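Long-range contacts in inorganic pyrophosphatase (Shewanella sp. AS-11, PDB 6LL7), which probably catalyses the manganese-dependent hydrolysis of diphosphate to two phosphates, as expected of a family II (DHH-type) inorganic pyrophosphatase: residues K27-E32 / Y128-P133; H247-L252 / L264-S269; D73-T78 / I92-K97; P12-I17 / P44-I49; V220-V225 / L253-K258. All coordinates share one frame; numbering follows the deposited sequence.

In the fold
Contacts 1, 3 and 4 lie in the DHH domain, contacts 2 and 5 in the DHHA2 domain. Contacts 3 and 4 are buried, about 17 Å apart between centres, and meet at the two manganese ions: D73 bridges both, while D13 and D15 each bind one. Contact 3 sets carboxylates and imidazoles on metal; contact 4 joins hydroxyls, a glutamate and waters. Contact 1 uses the far end of helix 14-29, whose start belongs to contact 4, and is a surface contact of a tyrosine, aliphatic side chains and a charged fringe. Contacts 2 and 5, both partly buried, share strand 248-255; the former is antiparallel pairing with apolar side chains and a serine pair, the latter parallel pairing that ends in an aspartate-centred network.

Contact 1 (K27-E32 / Y128-P133); sequences KNQIGE and YQVKIP
I30 lays its CD1 methyl over one face of the Y128 ring, 3.6 Å from the centroid and 17° off the ring normal, a CH-pi contact displaced toward CZ. The other branch, CG2, turns to V130 and meets its CG2 at 3.8 Å. The first torsion of I30 (chi1 58°) sends the two branches to these separate partners, and an extended chi2 carries CD1 out over the ring. Q29 adds its CB against V130 CG1. At the ring's hydroxyl end a water accepts from Y128 OH at 2.6 Å and donates to E32 OE2 at 3.1 Å. K27 NZ forms a salt bridge with E32 OE1 (3.1 Å), met from above the carboxylate plane, and also pairs with E108 OE2. With a leucine in place of Y128, the I30 methyl would probably lose its aromatic face and the water its phenolic donor. Behind these side chains, K27 O accepts from both I30 N and E32 N where helix 14-29 ends, and a Schellman motif with Q129 at C-prime closes helix 117-128. The contact thus joins two helix C-termini of the DHH domain, with Y128 also touching L26 of helix 14-29 and E108 of strand 108-111.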
# COMPACT_ATOMS: atom_id res chain seq x y z
N LYS A 27 -15.13 -6.25 14.95
CA LYS A 27 -15.75 -7.58 14.90
C LYS A 27 -15.83 -8.16 16.32
O LYS A 27 -16.91 -8.68 16.66
CB LYS A 27 -14.95 -8.48 13.94
CG LYS A 27 -15.16 -8.18 12.47
CD LYS A 27 -16.63 -8.10 12.08
CE LYS A 27 -16.85 -8.19 10.59
NZ LYS A 27 -18.29 -8.09 10.31
N ASN A 28 -14.76 -8.07 17.12
CA ASN A 28 -14.75 -8.64 18.50
C ASN A 28 -15.78 -7.91 19.35
O ASN A 28 -16.37 -8.56 20.23
CB ASN A 28 -13.36 -8.62 19.15
CG ASN A 28 -12.43 -9.65 18.55
OD1 ASN A 28 -11.28 -9.34 18.22
ND2 ASN A 28 -12.92 -10.87 18.37
N GLN A 29 -16.02 -6.62 19.08
CA GLN A 29 -16.97 -5.79 19.88
C GLN A 29 -18.41 -6.15 19.53
O GLN A 29 -19.28 -5.92 20.39
CB GLN A 29 -16.75 -4.30 19.64
CG GLN A 29 -15.50 -3.76 20.33
CD GLN A 29 -15.73 -3.58 21.81
OE1 GLN A 29 -16.70 -2.95 22.23
NE2 GLN A 29 -14.83 -4.15 22.60
N ILE A 30 -18.67 -6.67 18.32
CA ILE A 30 -20.05 -7.02 17.87
C ILE A 30 -20.23 -8.54 17.93
O ILE A 30 -21.20 -9.03 17.32
CB ILE A 30 -20.39 -6.44 16.47
CG1 ILE A 30 -19.41 -6.90 15.39
CG2 ILE A 30 -20.49 -4.93 16.53
CD1 ILE A 30 -19.92 -6.74 14.00
N GLY A 31 -19.36 -9.25 18.66
CA GLY A 31 -19.51 -10.69 18.95
C GLY A 31 -19.20 -11.59 17.76
O GLY A 31 -19.79 -12.69 17.72
N GLU A 32 -18.33 -11.15 16.83
CA GLU A 32 -17.87 -11.94 15.66
C GLU A 32 -16.36 -12.13 15.79
O GLU A 32 -15.58 -11.34 15.29
CB GLU A 32 -18.23 -11.25 14.34
CG GLU A 32 -19.69 -11.43 13.96
CD GLU A 32 -20.19 -10.51 12.86
OE1 GLU A 32 -19.53 -10.47 11.79
OE2 GLU A 32 -21.19 -9.78 13.12
N TYR A 128 -22.35 0.08 12.66
CA TYR A 128 -22.55 -0.81 13.84
C TYR A 128 -22.85 0.02 15.10
O TYR A 128 -23.29 -0.57 16.10
CB TYR A 128 -21.36 -1.75 14.04
CG TYR A 128 -21.31 -2.90 13.07
CD1 TYR A 128 -22.35 -3.82 12.99
CD2 TYR A 128 -20.21 -3.09 12.25
CE1 TYR A 128 -22.31 -4.89 12.11
CE2 TYR A 128 -20.16 -4.15 11.36
CZ TYR A 128 -21.20 -5.06 11.29
OH TYR A 128 -21.12 -6.11 10.42
N GLN A 129 -22.62 1.33 15.06
CA GLN A 129 -22.76 2.24 16.23
C GLN A 129 -21.84 1.74 17.35
O GLN A 129 -22.29 1.66 18.50
CB GLN A 129 -24.23 2.35 16.64
CG GLN A 129 -25.08 2.99 15.55
CD GLN A 129 -26.46 3.37 16.05
OE1 GLN A 129 -27.27 2.51 16.36
NE2 GLN A 129 -26.73 4.67 16.15
N VAL A 130 -20.60 1.42 17.01
CA VAL A 130 -19.50 1.14 17.99
C VAL A 130 -18.60 2.37 18.04
O VAL A 130 -18.17 2.81 16.97
CB VAL A 130 -18.69 -0.11 17.60
CG1 VAL A 130 -17.64 -0.42 18.67
CG2 VAL A 130 -19.59 -1.30 17.33
N LYS A 131 -18.34 2.91 19.23
CA LYS A 131 -17.40 4.05 19.40
C LYS A 131 -16.00 3.58 19.02
O LYS A 131 -15.63 2.44 19.36
CB LYS A 131 -17.42 4.62 20.83
CG LYS A 131 -18.79 5.07 21.34
CD LYS A 131 -19.31 6.37 20.76
CE LYS A 131 -20.42 6.97 21.60
NZ LYS A 131 -21.58 6.05 21.74
N ILE A 132 -15.26 4.42 18.29
CA ILE A 132 -13.85 4.18 17.90
C ILE A 132 -12.97 4.61 19.07
O ILE A 132 -12.94 5.79 19.41
CB ILE A 132 -13.51 4.95 16.61
CG1 ILE A 132 -14.58 4.72 15.53
CG2 ILE A 132 -12.11 4.58 16.11
CD1 ILE A 132 -14.28 5.34 14.19
N PRO A 133 -12.23 3.68 19.73
CA PRO A 133 -11.29 4.08 20.77
C PRO A 133 -10.16 4.94 20.18
O PRO A 133 -9.74 4.69 19.03
CB PRO A 133 -10.73 2.78 21.36
CG PRO A 133 -11.54 1.65 20.73
CD PRO A 133 -12.27 2.22 19.54
O HOH W 1 -22.15 -8.54 10.47

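Contact 2 (H247-L252 / L264-S269); sequences HSVLLL and LVVSDS
Strands 248-252 and 264-267 run antiparallel, their axes 4.8 Å apart at closest approach and 178° between directions, with V249-V266 and L251-L264 as hydrogen-bonded pairs and S248-S267 and L250-V265 as non-hydrogen-bonded ones. The V249 N to V266 O bond measures 2.8 Å, and its return, V266 N to V249 O, 3.0 Å. Beyond the last bridge D268 N still donates to H247 O. On the face of V249 and L251, V266 CG2 rests on V249 CB at 3.7 Å, while L251 and L264 lie side by side, L251 CD2 against L264 CD1. The opposite face carries L250 CD2 against V265 CG1 and then a polar end. There S248 OG and S267 OG share a hydrogen bond of 2.5 Å. S248 OG is bonded also to H247 ND1 (2.8 Å), and S267 OG accepts from S269 N at 3.1 Å, an ST turn. A chi1 of 176° brings the H247 ring against the turn that follows strand 264-267: D268 CB sits over one face, 4.1 Å from the centroid, and S269 CB lies at the edge. D268 OD1 forms a salt bridge with K241, and S269 OG is hydrogen-bonded to R275. The arrangement is that of a two-stranded beta hairpin, here within the mixed five-stranded sheet of the DHHA2 domain, with helix 230-243 against the V249-L251 face and helix 272-277 against the other.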
# COMPACT_ATOMS: atom_id res chain seq x y z
N HIS A 247 10.93 -8.61 -18.00
CA HIS A 247 11.02 -7.68 -19.16
C HIS A 247 11.56 -6.32 -18.68
O HIS A 247 12.43 -5.75 -19.40
CB HIS A 247 9.65 -7.55 -19.84
CG HIS A 247 9.63 -6.57 -20.96
ND1 HIS A 247 9.56 -5.20 -20.75
CD2 HIS A 247 9.69 -6.74 -22.30
CE1 HIS A 247 9.58 -4.58 -21.91
NE2 HIS A 247 9.65 -5.50 -22.88
N SER A 248 11.06 -5.82 -17.54
CA SER A 248 11.30 -4.44 -17.02
C SER A 248 11.26 -4.43 -15.49
O SER A 248 10.33 -5.03 -14.90
CB SER A 248 10.29 -3.46 -17.56
OG SER A 248 10.46 -3.23 -18.95
N VAL A 249 12.23 -3.75 -14.86
CA VAL A 249 12.18 -3.38 -13.41
C VAL A 249 12.32 -1.86 -13.29
O VAL A 249 13.33 -1.32 -13.80
CB VAL A 249 13.25 -4.12 -12.59
CG1 VAL A 249 13.15 -3.77 -11.11
CG2 VAL A 249 13.17 -5.63 -12.78
N LEU A 250 11.32 -1.21 -12.68
CA LEU A 250 11.28 0.27 -12.48
C LEU A 250 11.17 0.56 -10.98
O LEU A 250 10.40 -0.15 -10.29
CB LEU A 250 10.09 0.90 -13.22
CG LEU A 250 9.56 0.19 -14.46
CD1 LEU A 250 8.24 0.82 -14.91
CD2 LEU A 250 10.58 0.21 -15.58
N LEU A 251 11.90 1.59 -10.50
CA LEU A 251 11.85 2.07 -9.09
C LEU A 251 11.44 3.53 -9.09
O LEU A 251 12.19 4.35 -9.67
CB LEU A 251 13.22 1.90 -8.42
CG LEU A 251 13.29 2.36 -6.96
CD1 LEU A 251 12.44 1.47 -6.07
CD2 LEU A 251 14.73 2.39 -6.47
N LEU A 252 10.30 3.84 -8.47
CA LEU A 252 9.78 5.22 -8.28
C LEU A 252 10.44 5.81 -7.02
O LEU A 252 10.21 5.24 -5.93
CB LEU A 252 8.25 5.17 -8.12
CG LEU A 252 7.45 4.78 -9.36
CD1 LEU A 252 6.05 4.30 -9.00
CD2 LEU A 252 7.37 5.95 -10.33
N LEU A 264 13.78 5.15 -11.93
CA LEU A 264 14.93 4.34 -12.40
C LEU A 264 14.40 3.19 -13.27
O LEU A 264 13.49 2.50 -12.80
CB LEU A 264 15.71 3.79 -11.20
CG LEU A 264 16.05 4.80 -10.10
CD1 LEU A 264 16.99 4.17 -9.09
CD2 LEU A 264 16.66 6.07 -10.67
N VAL A 265 14.96 3.00 -14.46
CA VAL A 265 14.43 2.05 -15.49
C VAL A 265 15.55 1.10 -15.93
O VAL A 265 16.64 1.59 -16.30
CB VAL A 265 13.83 2.81 -16.69
CG1 VAL A 265 13.36 1.86 -17.80
CG2 VAL A 265 12.71 3.73 -16.25
N VAL A 266 15.28 -0.21 -15.86
CA VAL A 266 15.98 -1.27 -16.64
C VAL A 266 14.89 -2.06 -17.38
O VAL A 266 13.98 -2.59 -16.70
CB VAL A 266 16.87 -2.18 -15.76
CG1 VAL A 266 18.10 -1.44 -15.26
CG2 VAL A 266 16.11 -2.79 -14.60
N SER A 267 14.95 -2.07 -18.72
CA SER A 267 13.90 -2.62 -19.61
C SER A 267 14.54 -3.29 -20.83
O SER A 267 15.61 -2.83 -21.27
CB SER A 267 12.92 -1.54 -20.02
OG SER A 267 11.80 -2.08 -20.72
N ASP A 268 13.89 -4.33 -21.36
CA ASP A 268 14.21 -4.95 -22.68
C ASP A 268 13.77 -3.99 -23.79
O ASP A 268 14.27 -4.14 -24.92
CB ASP A 268 13.55 -6.32 -22.85
CG ASP A 268 14.16 -7.42 -22.00
OD1 ASP A 268 15.26 -7.21 -21.48
OD2 ASP A 268 13.51 -8.47 -21.86
N SER A 269 12.86 -3.06 -23.48
CA SER A 269 12.38 -2.00 -24.41
C SER A 269 13.12 -0.69 -24.09
O SER A 269 12.91 -0.12 -23.00
CB SER A 269 10.89 -1.85 -24.32
OG SER A 269 10.46 -0.77 -25.13

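Contact 3 (D73-T78 / I92-K97); sequences DHSEIT and IVDHHK. With MN (manganese (II) ion), chain F; MN (manganese (II) ion), chain E.
D73 and H95 lie side by side and point the same way, carboxylate and imidazole planes only 14° apart, and D73 OD1 and H95 NE2 both bind one manganese ion, at 2.1 and 2.2 Å. The other oxygen, D73 OD2, binds the second manganese at 2.2 Å, making this carboxylate a bridge between the metals. D94, H95 and H96 are the DHH signature that names the family. H96 brings its ring edge to D73, with CE1 3.3 Å from D73 OD1 in the ring plane, and also sets CE1 over a face of H95. D94 sets its carboxylate against the D73-H74 peptide, OD1 3.2 Å from D73 C. A water lies between D94 OD2 and S75 OG, which is also hydrogen-bonded to G99 N. Farther out, K97 crosses E76 at about a right angle and forms a salt bridge, NZ to OE2 3.0 Å. D73 N to V93 O ties the loop to strand 88-94. H9 and D13 complete the protein ligands of one ion, D15 and D147 those of the other. The syn lone pair of D94 OD1 takes the H96 ND1 proton (2.5 Å), fixing how that ring is turned beside the site, while the single carboxylate of D73, spanning both ions, helps set their separation.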
# COMPACT_ATOMS: atom_id res chain seq x y z
N ASP A 73 -7.96 -4.42 1.63
CA ASP A 73 -7.12 -3.52 0.79
C ASP A 73 -6.67 -4.23 -0.49
O ASP A 73 -5.63 -3.85 -1.05
CB ASP A 73 -5.87 -3.07 1.57
CG ASP A 73 -5.13 -1.87 1.02
OD1 ASP A 73 -5.75 -1.06 0.30
OD2 ASP A 73 -3.92 -1.75 1.33
N HIS A 74 -7.39 -5.25 -0.92
CA HIS A 74 -7.29 -5.82 -2.29
C HIS A 74 -8.52 -6.71 -2.55
O HIS A 74 -9.28 -6.96 -1.60
CB HIS A 74 -5.98 -6.60 -2.45
CG HIS A 74 -5.94 -7.85 -1.63
ND1 HIS A 74 -6.29 -9.08 -2.16
CD2 HIS A 74 -5.55 -8.07 -0.35
CE1 HIS A 74 -6.14 -10.00 -1.23
NE2 HIS A 74 -5.69 -9.41 -0.12
N SER A 75 -8.69 -7.17 -3.78
CA SER A 75 -9.64 -8.26 -4.13
C SER A 75 -9.00 -9.15 -5.21
O SER A 75 -9.72 -9.58 -6.11
CB SER A 75 -10.99 -7.71 -4.55
OG SER A 75 -10.89 -6.81 -5.66
N GLU A 76 -7.69 -9.39 -5.08
CA GLU A 76 -6.85 -10.14 -6.06
C GLU A 76 -6.39 -11.47 -5.45
O GLU A 76 -6.03 -11.50 -4.25
CB GLU A 76 -5.61 -9.34 -6.46
CG GLU A 76 -5.89 -7.94 -6.96
CD GLU A 76 -6.60 -7.88 -8.31
OE1 GLU A 76 -6.38 -8.81 -9.15
OE2 GLU A 76 -7.37 -6.91 -8.52
N ILE A 77 -6.33 -12.52 -6.29
CA ILE A 77 -5.74 -13.84 -5.94
C ILE A 77 -4.26 -13.65 -5.61
O ILE A 77 -3.85 -14.17 -4.56
CB ILE A 77 -5.99 -14.85 -7.08
CG1 ILE A 77 -7.48 -15.16 -7.24
CG2 ILE A 77 -5.17 -16.13 -6.87
CD1 ILE A 77 -7.81 -16.04 -8.42
N THR A 78 -3.48 -12.94 -6.45
CA THR A 78 -1.99 -12.87 -6.32
C THR A 78 -1.61 -12.18 -5.02
O THR A 78 -0.61 -12.59 -4.42
CB THR A 78 -1.27 -12.18 -7.50
OG1 THR A 78 -1.84 -10.90 -7.76
CG2 THR A 78 -1.28 -13.00 -8.78
N ILE A 92 -14.74 -8.88 2.46
CA ILE A 92 -13.72 -8.04 1.80
C ILE A 92 -14.02 -6.57 2.11
O ILE A 92 -15.16 -6.15 1.86
CB ILE A 92 -13.65 -8.25 0.28
CG1 ILE A 92 -13.30 -9.69 -0.10
CG2 ILE A 92 -12.63 -7.25 -0.28
CD1 ILE A 92 -13.55 -10.00 -1.56
N VAL A 93 -13.03 -5.83 2.60
CA VAL A 93 -13.11 -4.35 2.70
C VAL A 93 -11.94 -3.75 1.92
O VAL A 93 -10.79 -4.05 2.25
CB VAL A 93 -13.12 -3.85 4.16
CG1 VAL A 93 -11.94 -4.36 4.98
CG2 VAL A 93 -13.18 -2.34 4.18
N ASP A 94 -12.23 -2.91 0.93
CA ASP A 94 -11.22 -2.42 -0.04
C ASP A 94 -11.71 -1.13 -0.72
O ASP A 94 -12.88 -0.73 -0.53
CB ASP A 94 -10.93 -3.50 -1.07
CG ASP A 94 -9.78 -3.19 -2.01
OD1 ASP A 94 -8.95 -2.31 -1.65
OD2 ASP A 94 -9.70 -3.84 -3.08
N HIS A 95 -10.83 -0.53 -1.51
CA HIS A 95 -11.08 0.70 -2.31
C HIS A 95 -10.41 0.56 -3.68
O HIS A 95 -10.08 1.60 -4.26
CB HIS A 95 -10.58 1.93 -1.56
CG HIS A 95 -9.11 1.92 -1.27
ND1 HIS A 95 -8.21 2.74 -1.93
CD2 HIS A 95 -8.38 1.17 -0.42
CE1 HIS A 95 -7.00 2.51 -1.48
NE2 HIS A 95 -7.07 1.54 -0.55
N HIS A 96 -10.22 -0.67 -4.17
CA HIS A 96 -9.68 -0.94 -5.52
C HIS A 96 -10.77 -1.47 -6.45
O HIS A 96 -11.88 -1.79 -5.96
CB HIS A 96 -8.53 -1.94 -5.47
CG HIS A 96 -7.35 -1.43 -4.71
ND1 HIS A 96 -7.18 -1.67 -3.35
CD2 HIS A 96 -6.31 -0.66 -5.11
CE1 HIS A 96 -6.08 -1.06 -2.95
NE2 HIS A 96 -5.51 -0.46 -4.02
N LYS A 97 -10.41 -1.57 -7.72
CA LYS A 97 -11.12 -2.34 -8.77
C LYS A 97 -11.40 -3.75 -8.25
O LYS A 97 -10.67 -4.25 -7.38
CB LYS A 97 -10.31 -2.31 -10.07
CG LYS A 97 -9.02 -3.14 -10.08
CD LYS A 97 -8.33 -3.12 -11.44
CE LYS A 97 -7.22 -4.14 -11.58
NZ LYS A 97 -7.67 -5.50 -11.18
MN MN F . -5.14 0.98 0.45
MN MN E . -2.16 -1.28 0.13
O HOH W 2 -11.73 -4.58 -4.53
O HOH W 3 -3.37 -1.30 -1.31
O HOH W 4 -3.33 1.13 -1.17

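Contact 4 (P12-I17 / P44-I49). With MN (manganese (II) ion), chain E; MN (manganese (II) ion), chain F.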
# COMPACT_ATOMS: atom_id res chain seq x y z
N PRO A 12 2.71 -6.13 3.22
CA PRO A 12 1.75 -5.23 3.85
C PRO A 12 2.20 -3.77 3.96
O PRO A 12 3.31 -3.51 4.35
CB PRO A 12 1.59 -5.83 5.27
CG PRO A 12 2.76 -6.76 5.45
CD PRO A 12 3.05 -7.29 4.06
N ASP A 13 1.33 -2.83 3.64
CA ASP A 13 1.54 -1.37 3.87
C ASP A 13 0.79 -0.97 5.13
O ASP A 13 0.18 -1.86 5.73
CB ASP A 13 1.09 -0.55 2.66
CG ASP A 13 -0.32 -0.86 2.20
OD1 ASP A 13 -1.01 -1.64 2.89
OD2 ASP A 13 -0.69 -0.35 1.14
N SER A 14 0.79 0.31 5.51
CA SER A 14 0.08 0.78 6.72
C SER A 14 -1.42 0.45 6.65
O SER A 14 -1.96 -0.04 7.69
CB SER A 14 0.32 2.24 6.97
OG SER A 14 1.65 2.44 7.43
N ASP A 15 -2.05 0.64 5.48
CA ASP A 15 -3.50 0.39 5.27
C ASP A 15 -3.82 -1.06 5.64
O ASP A 15 -4.79 -1.26 6.41
CB ASP A 15 -3.95 0.69 3.84
CG ASP A 15 -5.46 0.78 3.64
OD1 ASP A 15 -6.15 0.92 4.67
OD2 ASP A 15 -5.91 0.74 2.47
N SER A 16 -3.09 -2.03 5.07
CA SER A 16 -3.29 -3.49 5.31
C SER A 16 -3.12 -3.83 6.79
O SER A 16 -3.90 -4.67 7.28
CB SER A 16 -2.37 -4.34 4.48
OG SER A 16 -2.51 -4.08 3.07
N ILE A 17 -2.14 -3.25 7.50
CA ILE A 17 -1.81 -3.63 8.91
C ILE A 17 -2.78 -2.89 9.85
O ILE A 17 -3.39 -3.56 10.71
CB ILE A 17 -0.34 -3.31 9.24
CG1 ILE A 17 0.65 -4.12 8.39
CG2 ILE A 17 -0.08 -3.48 10.72
CD1 ILE A 17 0.64 -5.61 8.67
N PRO A 44 9.33 0.23 8.35
CA PRO A 44 9.57 1.15 9.46
C PRO A 44 8.46 2.18 9.70
O PRO A 44 8.22 2.50 10.85
CB PRO A 44 10.88 1.85 9.06
CG PRO A 44 11.63 0.76 8.30
CD PRO A 44 10.54 0.03 7.53
N GLU A 45 7.82 2.67 8.62
CA GLU A 45 6.63 3.56 8.66
C GLU A 45 5.54 2.94 9.55
O GLU A 45 5.14 3.57 10.55
CB GLU A 45 6.08 3.81 7.26
CG GLU A 45 4.84 4.69 7.25
CD GLU A 45 3.88 4.39 6.12
OE1 GLU A 45 4.35 3.93 5.09
OE2 GLU A 45 2.67 4.62 6.29
N THR A 46 5.05 1.75 9.18
CA THR A 46 3.95 1.05 9.89
C THR A 46 4.39 0.78 11.35
O THR A 46 3.57 1.05 12.27
CB THR A 46 3.52 -0.22 9.16
OG1 THR A 46 3.36 0.09 7.77
CG2 THR A 46 2.22 -0.78 9.68
N ALA A 47 5.62 0.31 11.55
CA ALA A 47 6.18 -0.01 12.90
C ALA A 47 6.12 1.25 13.77
O ALA A 47 5.76 1.13 14.96
CB ALA A 47 7.59 -0.57 12.79
N PHE A 48 6.42 2.42 13.21
CA PHE A 48 6.38 3.72 13.93
C PHE A 48 4.94 4.02 14.37
O PHE A 48 4.76 4.45 15.53
CB PHE A 48 7.00 4.85 13.10
CG PHE A 48 6.64 6.24 13.55
CD1 PHE A 48 7.14 6.78 14.72
CD2 PHE A 48 5.77 7.02 12.80
CE1 PHE A 48 6.79 8.06 15.13
CE2 PHE A 48 5.44 8.30 13.20
CZ PHE A 48 5.96 8.83 14.36
N ILE A 49 3.96 3.79 13.49
CA ILE A 49 2.51 4.12 13.72
C ILE A 49 2.03 3.28 14.90
O ILE A 49 1.46 3.87 15.85
CB ILE A 49 1.66 3.94 12.44
CG1 ILE A 49 2.07 4.95 11.36
CG2 ILE A 49 0.18 4.04 12.77
CD1 ILE A 49 1.46 4.71 10.01
MN MN E . -2.16 -1.28 0.13
MN MN F . -5.14 0.98 0.45
O HOH W 5 4.24 -2.21 6.95
O HOH W 6 2.72 1.97 4.58
O HOH W 3 -3.37 -1.30 -1.31
O HOH W 4 -3.33 1.13 -1.17
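S14 OG donates to E45 OE2 at 2.7 Å, reaching the carboxylate from above its plane, 73° out of it. This bond joins the start of helix 14-29, which in this DHH domain carries the metal ligands D13 (its N-cap) and D15, to the first turn of helix 44-53. T46 OG1 lies 2.9 Å from S14 OG and is bonded to a water that donates to P12 O. A second water links the two segments: it accepts from S14 N at 2.7 Å and donates to E45 OE1 at 2.6 Å. E45 is therefore held to S14 through both oxygens, one directly and one by water, and it has further partners in K187 and S146. Were E45 an alanine, the S14 hydroxyl and the water on S14 N would probably lose their acceptor, and K187 a countercharge. Apolar packing flanks the polar centre where T46 CG2, anti to the backbone N, rests 3.6 Å from I17 CB. I49 CD1 lies against the S14 hydroxyl, and I49 also packs on I139 and C142 of helix 134-148. On the metal side D13 and D15 each give OD2 to a different manganese ion. As the N-cap, D13 has a second use for its carboxylate: its OD1 accepts from S16 N (3.0 Å) and S16 OG (2.9 Å), which arrive from opposite faces of the carboxylate plane.

Contact 5 (V220-V225 / L253-K258)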
# COMPACT_ATOMS: atom_id res chain seq x y z
N VAL A 220 9.37 9.85 -0.05
CA VAL A 220 10.26 10.57 0.91
C VAL A 220 9.93 12.06 0.84
O VAL A 220 9.24 12.46 -0.11
CB VAL A 220 11.74 10.30 0.61
CG1 VAL A 220 12.07 8.82 0.69
CG2 VAL A 220 12.14 10.86 -0.75
N ILE A 221 10.40 12.82 1.82
CA ILE A 221 10.19 14.29 1.93
C ILE A 221 11.17 15.00 1.00
O ILE A 221 10.83 16.07 0.47
CB ILE A 221 10.31 14.74 3.39
CG1 ILE A 221 9.15 14.18 4.22
CG2 ILE A 221 10.41 16.26 3.49
CD1 ILE A 221 8.88 14.91 5.52
N ASP A 222 12.36 14.43 0.77
CA ASP A 222 13.39 15.06 -0.08
C ASP A 222 14.11 13.98 -0.88
O ASP A 222 14.68 13.05 -0.27
CB ASP A 222 14.34 15.93 0.75
CG ASP A 222 15.41 16.65 -0.06
OD1 ASP A 222 15.38 16.57 -1.30
OD2 ASP A 222 16.27 17.29 0.56
N LEU A 223 14.10 14.14 -2.21
CA LEU A 223 14.69 13.21 -3.21
C LEU A 223 16.22 13.13 -3.05
O LEU A 223 16.80 12.10 -3.45
CB LEU A 223 14.24 13.75 -4.57
CG LEU A 223 14.85 13.11 -5.80
CD1 LEU A 223 14.55 11.63 -5.84
CD2 LEU A 223 14.31 13.81 -7.05
N ALA A 224 16.85 14.14 -2.44
CA ALA A 224 18.32 14.24 -2.21
C ALA A 224 18.85 13.11 -1.30
O ALA A 224 20.07 12.86 -1.34
CB ALA A 224 18.66 15.59 -1.61
N VAL A 225 17.99 12.48 -0.49
CA VAL A 225 18.39 11.40 0.47
C VAL A 225 18.95 10.20 -0.31
O VAL A 225 19.71 9.42 0.30
CB VAL A 225 17.23 10.96 1.39
CG1 VAL A 225 16.66 12.12 2.19
CG2 VAL A 225 16.13 10.23 0.61
N LEU A 253 11.24 6.87 -7.17
CA LEU A 253 11.70 7.71 -6.03
C LEU A 253 10.78 8.93 -5.99
O LEU A 253 10.97 9.84 -6.82
CB LEU A 253 13.17 8.12 -6.19
CG LEU A 253 14.17 6.99 -6.42
CD1 LEU A 253 15.58 7.52 -6.52
CD2 LEU A 253 14.09 5.94 -5.33
N THR A 254 9.79 8.92 -5.08
CA THR A 254 8.65 9.88 -5.03
C THR A 254 8.93 10.95 -3.96
O THR A 254 9.01 10.58 -2.78
CB THR A 254 7.33 9.12 -4.81
OG1 THR A 254 7.10 8.29 -5.95
CG2 THR A 254 6.14 10.02 -4.60
N ASP A 255 9.08 12.21 -4.38
CA ASP A 255 9.27 13.39 -3.50
C ASP A 255 7.88 13.98 -3.23
O ASP A 255 7.27 14.48 -4.16
CB ASP A 255 10.23 14.40 -4.16
CG ASP A 255 10.68 15.56 -3.28
OD1 ASP A 255 9.79 16.20 -2.64
OD2 ASP A 255 11.91 15.82 -3.26
N ILE A 256 7.40 13.88 -1.99
CA ILE A 256 6.00 14.27 -1.65
C ILE A 256 5.89 15.79 -1.51
O ILE A 256 4.75 16.28 -1.48
CB ILE A 256 5.48 13.51 -0.40
CG1 ILE A 256 6.15 13.95 0.90
CG2 ILE A 256 5.59 12.01 -0.61
CD1 ILE A 256 5.21 13.93 2.09
N MET A 257 7.03 16.51 -1.44
CA MET A 257 7.05 18.00 -1.37
C MET A 257 7.06 18.58 -2.79
O MET A 257 6.21 19.44 -3.06
CB MET A 257 8.25 18.51 -0.56
CG MET A 257 8.29 17.97 0.86
SD MET A 257 6.73 18.17 1.76
CE MET A 257 7.19 19.57 2.78
N LYS A 258 7.94 18.10 -3.67
CA LYS A 258 7.95 18.50 -5.10
C LYS A 258 6.71 17.93 -5.81
O LYS A 258 6.32 18.47 -6.87
CB LYS A 258 9.24 18.05 -5.78
CG LYS A 258 10.53 18.61 -5.20
CD LYS A 258 11.73 18.33 -6.08
CE LYS A 258 13.03 18.86 -5.51
NZ LYS A 258 13.67 17.83 -4.66
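The parallel pairing of strands 211-220 and 248-255 in the DHHA2 sheet ends here, at the bridge between V220 and D255. V220 N donates to T254 O at 2.8 Å and V220 O accepts from I256 N at 3.0 Å, both nearly straight, at 170° and 165°. Beyond the bridge D255 takes over with its side chain, whose extended first torsion brings the carboxylate within reach of L223 N in the 220-225 turn. Its OD2 accepts from L223 N at 3.0 Å and from K258 NZ at 3.0 Å, the two donors arriving from opposite faces of the carboxylate plane. Its OD1 takes K258 N at 2.8 Å, an Asx motif over 255-258. D222 stands beside D255 with the carboxylates tilted 53° apart; K258 NZ, at a long 4.0 Å from D222 OD1, probably eases the repulsion between the two. D222 OD1 also accepts from A224 N, an Asx turn that opens the 3-10 segment 223-225. Apolar contacts flank this network: the L223 side chain crosses L253 at about a right angle, L223 CD1 3.8 Å from L253 CB, and I221 CG2 lies alongside M257 CG. Outward, I221 packs on M181 and K185 and I256 on F184, all of helix 176-188, while L223 and L253 both touch E262 of strand 260-267, the next strand of the sheet.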